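Local coordinates for GNAT family acetyltransferase (Mycobacterium smegmatis, PDB 6C30), which probably transfers an acetyl group from acetyl-CoA to the N-terminal amine of protein substrates, as a RimJ-type N-acetyltransferase of the GNAT family, at residues H149-T154 with V169-E174; P161-L166 with D189-A194; R30-R35 with G77-A82. All coordinates share one frame; numbering follows the deposited sequence.

Interaction 1: H149-T154 with V169-E174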
loop_
_atom_site.group_PDB
_atom_site.type_symbol
_atom_site.label_atom_id
_atom_site.label_comp_id
_atom_site.label_asym_id
_atom_site.label_seq_id
_atom_site.Cartn_x
_atom_site.Cartn_y
_atom_site.Cartn_z
ATOM N N HIS A 149 15.685 13.333 -16.788
ATOM C CA HIS A 149 15.269 14.106 -17.952
ATOM C C HIS A 149 14.622 13.255 -19.052
ATOM O O HIS A 149 13.847 13.755 -19.858
ATOM C CB HIS A 149 16.476 14.860 -18.525
ATOM C CG HIS A 149 16.179 15.596 -19.794
ATOM N ND1 HIS A 149 16.588 15.147 -21.030
ATOM C CD2 HIS A 149 15.485 16.738 -20.019
ATOM C CE1 HIS A 149 16.172 15.987 -21.963
ATOM N NE2 HIS A 149 15.497 16.960 -21.374
ATOM N N ARG A 150 14.926 11.962 -19.063
ATOM C CA ARG A 150 14.511 11.094 -20.156
ATOM C C ARG A 150 14.277 9.677 -19.648
ATOM O O ARG A 150 15.026 9.188 -18.804
ATOM C CB ARG A 150 15.577 11.112 -21.255
ATOM C CG ARG A 150 15.326 10.218 -22.455
ATOM C CD ARG A 150 16.381 10.463 -23.554
ATOM N NE ARG A 150 16.176 9.565 -24.687
ATOM C CZ ARG A 150 16.549 8.290 -24.702
ATOM N NH1 ARG A 150 17.170 7.772 -23.647
ATOM N NH2 ARG A 150 16.309 7.540 -25.768
ATOM N N ILE A 151 13.230 9.038 -20.157
ATOM C CA ILE A 151 12.996 7.619 -19.928
ATOM C C ILE A 151 12.778 6.930 -21.269
ATOM O O ILE A 151 12.033 7.425 -22.128
ATOM C CB ILE A 151 11.787 7.390 -19.004
ATOM C CG1 ILE A 151 12.079 7.930 -17.595
ATOM C CG2 ILE A 151 11.409 5.912 -18.944
ATOM C CD1 ILE A 151 13.221 7.229 -16.878
ATOM N N GLU A 152 13.446 5.796 -21.469
ATOM C CA GLU A 152 13.281 5.018 -22.684
ATOM C C GLU A 152 12.797 3.612 -22.367
ATOM O O GLU A 152 12.830 3.185 -21.210
ATOM C CB GLU A 152 14.596 4.940 -23.463
ATOM C CG GLU A 152 15.675 4.159 -22.720
ATOM C CD GLU A 152 17.001 4.101 -23.454
ATOM O OE1 GLU A 152 17.788 3.181 -23.164
ATOM O OE2 GLU A 152 17.278 4.973 -24.313
ATOM N N ALA A 153 12.344 2.909 -23.396
ATOM C CA ALA A 153 11.951 1.504 -23.265
ATOM C C ALA A 153 12.247 0.785 -24.563
ATOM O O ALA A 153 12.346 1.411 -25.629
ATOM C CB ALA A 153 10.473 1.366 -22.911
ATOM N N THR A 154 12.426 -0.530 -24.475
ATOM C CA THR A 154 12.638 -1.341 -25.667
ATOM C C THR A 154 11.539 -2.391 -25.771
ATOM O O THR A 154 11.055 -2.924 -24.760
ATOM C CB THR A 154 14.036 -2.006 -25.676
ATOM O OG1 THR A 154 14.230 -2.726 -24.451
ATOM C CG2 THR A 154 15.114 -0.946 -25.802
ATOM N N VAL A 169 0.665 6.007 -23.408
ATOM C CA VAL A 169 1.037 6.978 -22.384
ATOM C C VAL A 169 1.951 8.097 -22.881
ATOM O O VAL A 169 2.193 9.051 -22.149
ATOM C CB VAL A 169 1.696 6.297 -21.154
ATOM C CG1 VAL A 169 0.740 5.297 -20.543
ATOM C CG2 VAL A 169 3.014 5.625 -21.517
ATOM N N GLY A 170 2.458 7.985 -24.111
ATOM C CA GLY A 170 3.208 9.084 -24.700
ATOM C C GLY A 170 4.603 8.778 -25.211
ATOM O O GLY A 170 5.313 9.682 -25.659
ATOM N N PHE A 171 5.013 7.518 -25.168
ATOM C CA PHE A 171 6.331 7.185 -25.713
ATOM C C PHE A 171 6.386 7.377 -27.230
ATOM O O PHE A 171 5.443 7.013 -27.942
ATOM C CB PHE A 171 6.713 5.743 -25.352
ATOM C CG PHE A 171 7.162 5.581 -23.929
ATOM C CD1 PHE A 171 8.478 5.833 -23.579
ATOM C CD2 PHE A 171 6.268 5.185 -22.944
ATOM C CE1 PHE A 171 8.901 5.699 -22.259
ATOM C CE2 PHE A 171 6.681 5.044 -21.629
ATOM C CZ PHE A 171 8.005 5.298 -21.287
ATOM N N ARG A 172 7.501 7.943 -27.702
ATOM C CA ARG A 172 7.788 8.123 -29.127
ATOM C C ARG A 172 8.734 7.054 -29.645
ATOM O O ARG A 172 9.731 6.771 -28.997
ATOM C CB ARG A 172 8.450 9.476 -29.389
ATOM C CG ARG A 172 7.669 10.699 -28.974
ATOM C CD ARG A 172 8.565 11.946 -29.071
ATOM N NE ARG A 172 9.448 12.075 -27.914
ATOM C CZ ARG A 172 10.722 11.684 -27.874
ATOM N NH1 ARG A 172 11.296 11.144 -28.942
ATOM N NH2 ARG A 172 11.420 11.846 -26.757
ATOM N N GLU A 173 8.483 6.503 -30.825
ATOM C CA GLU A 173 9.492 5.644 -31.462
ATOM C C GLU A 173 10.712 6.471 -31.874
ATOM O O GLU A 173 10.569 7.494 -32.561
ATOM C CB GLU A 173 8.918 4.934 -32.689
ATOM C CG GLU A 173 7.887 3.868 -32.354
ATOM C CD GLU A 173 7.410 3.118 -33.581
ATOM O OE1 GLU A 173 7.965 3.344 -34.678
ATOM O OE2 GLU A 173 6.470 2.310 -33.450
ATOM N N GLU A 174 11.903 6.027 -31.470
ATOM C CA GLU A 174 13.140 6.722 -31.820
ATOM C C GLU A 174 14.035 5.911 -32.737
ATOM O O GLU A 174 14.839 6.476 -33.460
ATOM C CB GLU A 174 13.921 7.108 -30.555
ATOM C CG GLU A 174 13.248 8.238 -29.795
ATOM C CD GLU A 174 14.146 8.910 -28.785
ATOM O OE1 GLU A 174 15.000 8.233 -28.187
ATOM O OE2 GLU A 174 13.988 10.131 -28.590
HETATM O O HOH W 1 14.412 11.188 -26.214
#
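F171 presses its ring edge against I151 in the C-terminal half of the GNAT fold, where strand 150-155, helix 160-169 and strand 172-180 follow one another along the chain. The buried half is packing by the aromatic ring without a hydrogen bond across the segments: ring carbon CE1 of F171 lies 3.6 Å from the backbone O of I151, close to the ring plane, and 4.2 Å from I151 CG2. L166, V193 and I117 also pack on this ring. G170 ends the helix in a Schellman motif, its positive phi (125°) turning the chain into F171.

The outer half is a salt-bridge network with a water at its middle. R150 reaches it on an extended chain, CG anti to the backbone N (chi1 178°). NH1 and NH2 of its guanidinium both donate to OE2 of E152, so one oxygen takes two bonds, while R172 NH1 holds OE2 of E174 at 2.9 Å. The same water accepts from R150 NE and R172 NH2 and donates to E174 OE2. Across the segments, R150 NH2 meets E174 OE1 on the syn side, a little out of the carboxylate plane, at 2.8 Å, nearly straight (166°) and within the guanidinium plane.

Interaction 2: P161-L166 with D189-A194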
loop_
_atom_site.group_PDB
_atom_site.type_symbol
_atom_site.label_atom_id
_atom_site.label_comp_id
_atom_site.label_asym_id
_atom_site.label_seq_id
_atom_site.Cartn_x
_atom_site.Cartn_y
_atom_site.Cartn_z
ATOM N N PRO A 161 0.734 -5.766 -28.214
ATOM C CA PRO A 161 0.102 -5.138 -27.043
ATOM C C PRO A 161 1.017 -4.173 -26.292
ATOM O O PRO A 161 0.558 -3.133 -25.824
ATOM C CB PRO A 161 -0.253 -6.335 -26.155
ATOM C CG PRO A 161 -0.348 -7.492 -27.104
ATOM C CD PRO A 161 0.732 -7.236 -28.108
ATOM N N SER A 162 2.293 -4.519 -26.157
ATOM C CA SER A 162 3.193 -3.653 -25.416
ATOM C C SER A 162 3.458 -2.354 -26.175
ATOM O O SER A 162 3.534 -1.283 -25.566
ATOM C CB SER A 162 4.503 -4.369 -25.109
ATOM O OG SER A 162 5.335 -3.521 -24.335
ATOM N N ARG A 163 3.595 -2.438 -27.499
ATOM C CA ARG A 163 3.727 -1.220 -28.299
ATOM C C ARG A 163 2.542 -0.289 -28.086
ATOM O O ARG A 163 2.705 0.923 -27.979
ATOM C CB ARG A 163 3.878 -1.559 -29.784
ATOM C CG ARG A 163 5.197 -2.275 -30.093
ATOM C CD ARG A 163 5.328 -2.635 -31.562
ATOM N NE ARG A 163 5.443 -1.446 -32.399
ATOM C CZ ARG A 163 5.582 -1.480 -33.720
ATOM N NH1 ARG A 163 5.623 -2.646 -34.348
ATOM N NH2 ARG A 163 5.699 -0.347 -34.401
ATOM N N ALA A 164 1.351 -0.863 -27.991
ATOM C CA ALA A 164 0.154 -0.051 -27.788
ATOM C C ALA A 164 0.139 0.589 -26.403
ATOM O O ALA A 164 -0.228 1.759 -26.256
ATOM C CB ALA A 164 -1.091 -0.894 -27.997
ATOM N N VAL A 165 0.534 -0.175 -25.389
ATOM C CA VAL A 165 0.599 0.346 -24.024
ATOM C C VAL A 165 1.575 1.527 -23.945
ATOM O O VAL A 165 1.247 2.585 -23.408
ATOM C CB VAL A 165 1.017 -0.771 -23.030
ATOM C CG1 VAL A 165 1.457 -0.195 -21.707
ATOM C CG2 VAL A 165 -0.135 -1.754 -22.819
ATOM N N LEU A 166 2.767 1.346 -24.508
ATOM C CA LEU A 166 3.790 2.384 -24.475
ATOM C C LEU A 166 3.370 3.623 -25.267
ATOM O O LEU A 166 3.565 4.753 -24.805
ATOM C CB LEU A 166 5.118 1.823 -25.010
ATOM C CG LEU A 166 5.779 0.779 -24.102
ATOM C CD1 LEU A 166 6.790 -0.052 -24.879
ATOM C CD2 LEU A 166 6.441 1.449 -22.902
ATOM N N ASP A 189 15.580 -8.025 -32.850
ATOM C CA ASP A 189 15.370 -6.586 -32.987
ATOM C C ASP A 189 14.411 -6.064 -31.919
ATOM O O ASP A 189 13.403 -6.704 -31.622
ATOM C CB ASP A 189 14.768 -6.224 -34.346
ATOM C CG ASP A 189 15.668 -6.540 -35.528
ATOM O OD1 ASP A 189 16.827 -6.998 -35.372
ATOM O OD2 ASP A 189 15.170 -6.296 -36.651
ATOM N N HIS A 190 14.714 -4.900 -31.359
ATOM C CA HIS A 190 13.800 -4.196 -30.464
ATOM C C HIS A 190 13.671 -2.747 -30.914
ATOM O O HIS A 190 14.678 -2.097 -31.220
ATOM C CB HIS A 190 14.298 -4.228 -29.012
ATOM C CG HIS A 190 14.075 -5.534 -28.306
ATOM N ND1 HIS A 190 14.711 -6.699 -28.674
ATOM C CD2 HIS A 190 13.305 -5.847 -27.232
ATOM C CE1 HIS A 190 14.330 -7.678 -27.869
ATOM N NE2 HIS A 190 13.486 -7.185 -26.981
ATOM N N LEU A 191 12.443 -2.244 -30.979
ATOM C CA LEU A 191 12.221 -0.810 -31.107
ATOM C C LEU A 191 12.679 -0.100 -29.847
ATOM O O LEU A 191 12.557 -0.640 -28.747
ATOM C CB LEU A 191 10.743 -0.509 -31.359
ATOM C CG LEU A 191 10.216 -0.938 -32.728
ATOM C CD1 LEU A 191 8.719 -1.112 -32.661
ATOM C CD2 LEU A 191 10.600 0.070 -33.802
ATOM N N LEU A 192 13.225 1.095 -30.017
ATOM C CA LEU A 192 13.537 1.974 -28.911
ATOM C C LEU A 192 12.505 3.086 -28.898
ATOM O O LEU A 192 12.309 3.764 -29.914
ATOM C CB LEU A 192 14.951 2.552 -29.059
ATOM C CG LEU A 192 15.394 3.552 -27.996
ATOM C CD1 LEU A 192 15.516 2.870 -26.643
ATOM C CD2 LEU A 192 16.715 4.220 -28.376
ATOM N N VAL A 193 11.845 3.268 -27.763
ATOM C CA VAL A 193 10.882 4.356 -27.615
ATOM C C VAL A 193 11.301 5.223 -26.424
ATOM O O VAL A 193 12.031 4.759 -25.549
ATOM C CB VAL A 193 9.429 3.836 -27.441
ATOM C CG1 VAL A 193 9.036 2.918 -28.594
ATOM C CG2 VAL A 193 9.250 3.126 -26.099
ATOM N N ALA A 194 10.861 6.482 -26.384
ATOM C CA ALA A 194 11.345 7.397 -25.363
ATOM C C ALA A 194 10.400 8.562 -25.131
ATOM O O ALA A 194 9.559 8.892 -25.975
ATOM C CB ALA A 194 12.724 7.938 -25.735
#
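Helix segment 161-166 lies beside strand segment 189-194 with R163 CA 9.0 Å from L191 CA and L166 CA 8.0 Å from V193 CA, a spacing bridged by side chains alone. In the GNAT fold this helix follows strand 150-155 and lies against the sheet, and L191 and V193, two residues apart on strand 186-196, both point their CB atoms at it.

L191 sets one methyl on a flat cation: its CD1 stands 3.2 Å above the guanidinium plane of R163, over the centre, and is 3.3 Å from both NE and CZ of R163. The arginine chain bends at chi3 (67°), which turns the guanidinium face to the leucine, and the two side chains cross at about a right angle. Deeper in, L166 CD1 meets V193 CG2 at 4.2 Å, a looser methyl-to-methyl touch between buried residues. F171 lies against both of these side chains, and L135 of helix 130-143 packs on L166 as well.

The polar rim of R163 is engaged elsewhere, NH2 in a salt bridge with E173 and NH1 in a hydrogen bond to the carbonyl of P157. With no hydrogen bond between the two segments, the contact rests on dispersion and shape; the N-H groups of R163 serve partners beyond it, while one face of the cation, with no N-H directed out of it, takes a methyl by van der Waals contact.

Interaction 3: R30-R35 with G77-A82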
loop_
_atom_site.group_PDB
_atom_site.type_symbol
_atom_site.label_atom_id
_atom_site.label_comp_id
_atom_site.label_asym_id
_atom_site.label_seq_id
_atom_site.Cartn_x
_atom_site.Cartn_y
_atom_site.Cartn_z
ATOM N N ARG A 30 5.289 0.153 -5.186
ATOM C CA ARG A 30 6.097 0.164 -3.967
ATOM C C ARG A 30 7.302 -0.763 -4.158
ATOM O O ARG A 30 7.317 -1.568 -5.089
ATOM C CB ARG A 30 5.243 -0.218 -2.737
ATOM C CG ARG A 30 4.434 -1.499 -2.857
ATOM C CD ARG A 30 5.288 -2.713 -2.565
ATOM N NE ARG A 30 4.502 -3.940 -2.640
ATOM C CZ ARG A 30 5.033 -5.158 -2.720
ATOM N NH1 ARG A 30 6.355 -5.302 -2.724
ATOM N NH2 ARG A 30 4.248 -6.227 -2.785
ATOM N N PRO A 31 8.331 -0.638 -3.299
ATOM C CA PRO A 31 9.548 -1.437 -3.522
ATOM C C PRO A 31 9.351 -2.950 -3.477
ATOM O O PRO A 31 8.574 -3.449 -2.673
ATOM C CB PRO A 31 10.463 -0.998 -2.374
ATOM C CG PRO A 31 10.027 0.410 -2.073
ATOM C CD PRO A 31 8.520 0.370 -2.236
ATOM N N VAL A 32 10.069 -3.681 -4.320
ATOM C CA VAL A 32 10.172 -5.132 -4.161
ATOM C C VAL A 32 10.631 -5.480 -2.748
ATOM O O VAL A 32 11.407 -4.736 -2.129
ATOM C CB VAL A 32 11.165 -5.780 -5.171
ATOM C CG1 VAL A 32 10.651 -5.692 -6.605
ATOM C CG2 VAL A 32 12.553 -5.164 -5.054
ATOM N N ARG A 33 10.163 -6.613 -2.243
ATOM C CA ARG A 33 10.605 -7.063 -0.929
ATOM C C ARG A 33 10.617 -8.581 -0.876
ATOM O O ARG A 33 10.010 -9.260 -1.728
ATOM C CB ARG A 33 9.718 -6.477 0.173
ATOM C CG ARG A 33 8.278 -6.925 0.102
ATOM C CD ARG A 33 7.420 -6.143 1.112
ATOM N NE ARG A 33 6.015 -6.405 0.845
ATOM C CZ ARG A 33 5.066 -5.478 0.747
ATOM N NH1 ARG A 33 5.326 -4.181 0.896
ATOM N NH2 ARG A 33 3.835 -5.868 0.487
ATOM N N MET A 34 11.311 -9.128 0.120
ATOM C CA MET A 34 11.482 -10.578 0.199
ATOM C C MET A 34 10.169 -11.350 0.288
ATOM O O MET A 34 10.055 -12.438 -0.271
ATOM C CB MET A 34 12.384 -10.954 1.394
ATOM C CG MET A 34 13.800 -10.431 1.269
ATOM S SD MET A 34 14.647 -11.189 -0.127
ATOM C CE MET A 34 16.131 -10.216 -0.197
ATOM N N ARG A 35 9.168 -10.787 0.963
ATOM C CA ARG A 35 7.895 -11.475 1.114
ATOM C C ARG A 35 7.115 -11.606 -0.196
ATOM O O ARG A 35 6.096 -12.288 -0.236
ATOM C CB ARG A 35 7.032 -10.762 2.157
ATOM C CG ARG A 35 7.509 -10.955 3.595
ATOM C CD ARG A 35 6.489 -11.765 4.374
ATOM N NE ARG A 35 6.986 -12.224 5.667
ATOM C CZ ARG A 35 6.857 -11.551 6.804
ATOM N NH1 ARG A 35 6.269 -10.354 6.814
ATOM N NH2 ARG A 35 7.328 -12.066 7.932
ATOM N N GLY A 77 19.637 -8.615 -5.284
ATOM C CA GLY A 77 20.361 -7.972 -6.369
ATOM C C GLY A 77 19.698 -6.686 -6.832
ATOM O O GLY A 77 20.370 -5.679 -7.059
ATOM N N LEU A 78 18.375 -6.725 -7.001
ATOM C CA LEU A 78 17.632 -5.522 -7.386
ATOM C C LEU A 78 17.788 -4.410 -6.361
ATOM O O LEU A 78 18.023 -3.255 -6.706
ATOM C CB LEU A 78 16.144 -5.839 -7.570
ATOM C CG LEU A 78 15.817 -6.738 -8.764
ATOM C CD1 LEU A 78 14.367 -7.214 -8.704
ATOM C CD2 LEU A 78 16.092 -6.015 -10.078
ATOM N N ARG A 79 17.657 -4.770 -5.089
ATOM C CA ARG A 79 17.767 -3.792 -4.022
ATOM C C ARG A 79 19.196 -3.254 -3.889
ATOM O O ARG A 79 19.383 -2.076 -3.566
ATOM C CB ARG A 79 17.270 -4.401 -2.708
ATOM C CG ARG A 79 15.755 -4.654 -2.734
ATOM C CD ARG A 79 15.204 -5.121 -1.399
ATOM N NE ARG A 79 15.405 -4.108 -0.377
ATOM C CZ ARG A 79 14.532 -3.148 -0.080
ATOM N NH1 ARG A 79 13.365 -3.058 -0.718
ATOM N NH2 ARG A 79 14.834 -2.274 0.863
ATOM N N ALA A 80 20.193 -4.089 -4.171
ATOM C CA ALA A 80 21.579 -3.616 -4.159
ATOM C C ALA A 80 21.821 -2.582 -5.263
ATOM O O ALA A 80 22.439 -1.540 -5.032
ATOM C CB ALA A 80 22.528 -4.778 -4.300
ATOM N N GLU A 81 21.327 -2.861 -6.466
ATOM C CA GLU A 81 21.451 -1.881 -7.541
ATOM C C GLU A 81 20.744 -0.577 -7.192
ATOM O O GLU A 81 21.223 0.509 -7.530
ATOM C CB GLU A 81 20.897 -2.448 -8.843
ATOM C CG GLU A 81 21.750 -3.538 -9.449
ATOM C CD GLU A 81 23.157 -3.061 -9.738
ATOM O OE1 GLU A 81 23.315 -2.164 -10.592
ATOM O OE2 GLU A 81 24.103 -3.578 -9.106
ATOM N N ALA A 82 19.600 -0.673 -6.520
ATOM C CA ALA A 82 18.858 0.513 -6.128
ATOM C C ALA A 82 19.627 1.323 -5.087
ATOM O O ALA A 82 19.596 2.555 -5.090
ATOM C CB ALA A 82 17.483 0.124 -5.598
#
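A bend at chi3 (62°) swings the guanidinium of R79 out of the line of its side chain and brings NH1 to the backbone O of V32, while the first torsion of V32 sets CG2 between its own backbone N and carbonyl carbon, facing the helix. NH1 of R79 donates to that oxygen at 2.9 Å. The approach follows the C=O direction almost exactly (177° at the oxygen), but the bond is bent at the hydrogen, 138°, and the oxygen is tilted somewhat from the guanidinium plane. CB of P31 lies beside the same nitrogen, 3.9 Å from NH1 of R79, near the plane of the group.

The aliphatic part of the arginine is used too. The side chains of R79 and V32 slide past each other in opposite directions, R79 CG 4.0 Å from V32 CG2, and the same methyl is 4.4 Å from CB of L78. One valine thus offers a methyl to two successive helix residues and a carbonyl to the tip of the second. NH2 of R79 binds a glycerol, probably from the crystallisation liquor.

On the other side of the 30-35 backbone, the guanidinium groups of R30 and R33 lie face over face, CZ of R33 3.5 Å above the plane of R30. Acidic groups probably offset the two positive charges: R30 bridges to E93 and D36, and R33 NE has a long, weak ion pair with D95 of the second subunit.

The contact joins the end of strand 25-31 and the turn after it to helix 71-83. W71 and C75 of that helix and P89 and V91 of strand 88-94 complete the surroundings of V32, while W216 and A218 of the second subunit pack on P31 and R79, placing the contact at the dimer interface.

Interactions 1 and 2 interlock: their segments alternate along the chain, their centres are 8 Å apart, and backbone N atoms of R172 and E174 probably bond to the carbonyls of A194 and L192. Both combine a buried centre, shared through F171, with an arginine nearer the surface, but interaction 1 uses arginine edges in a charged network and interaction 2 an arginine face against a methyl. Interaction 3 lies on the opposite side of the chain's centre, its centre about 24 to 25 Å from theirs. It too is partly buried, P31 and V32 inside and R79 nearer the surface. It reaches the same sheet, there beside the second subunit, and pairs an arginine with a backbone carbonyl.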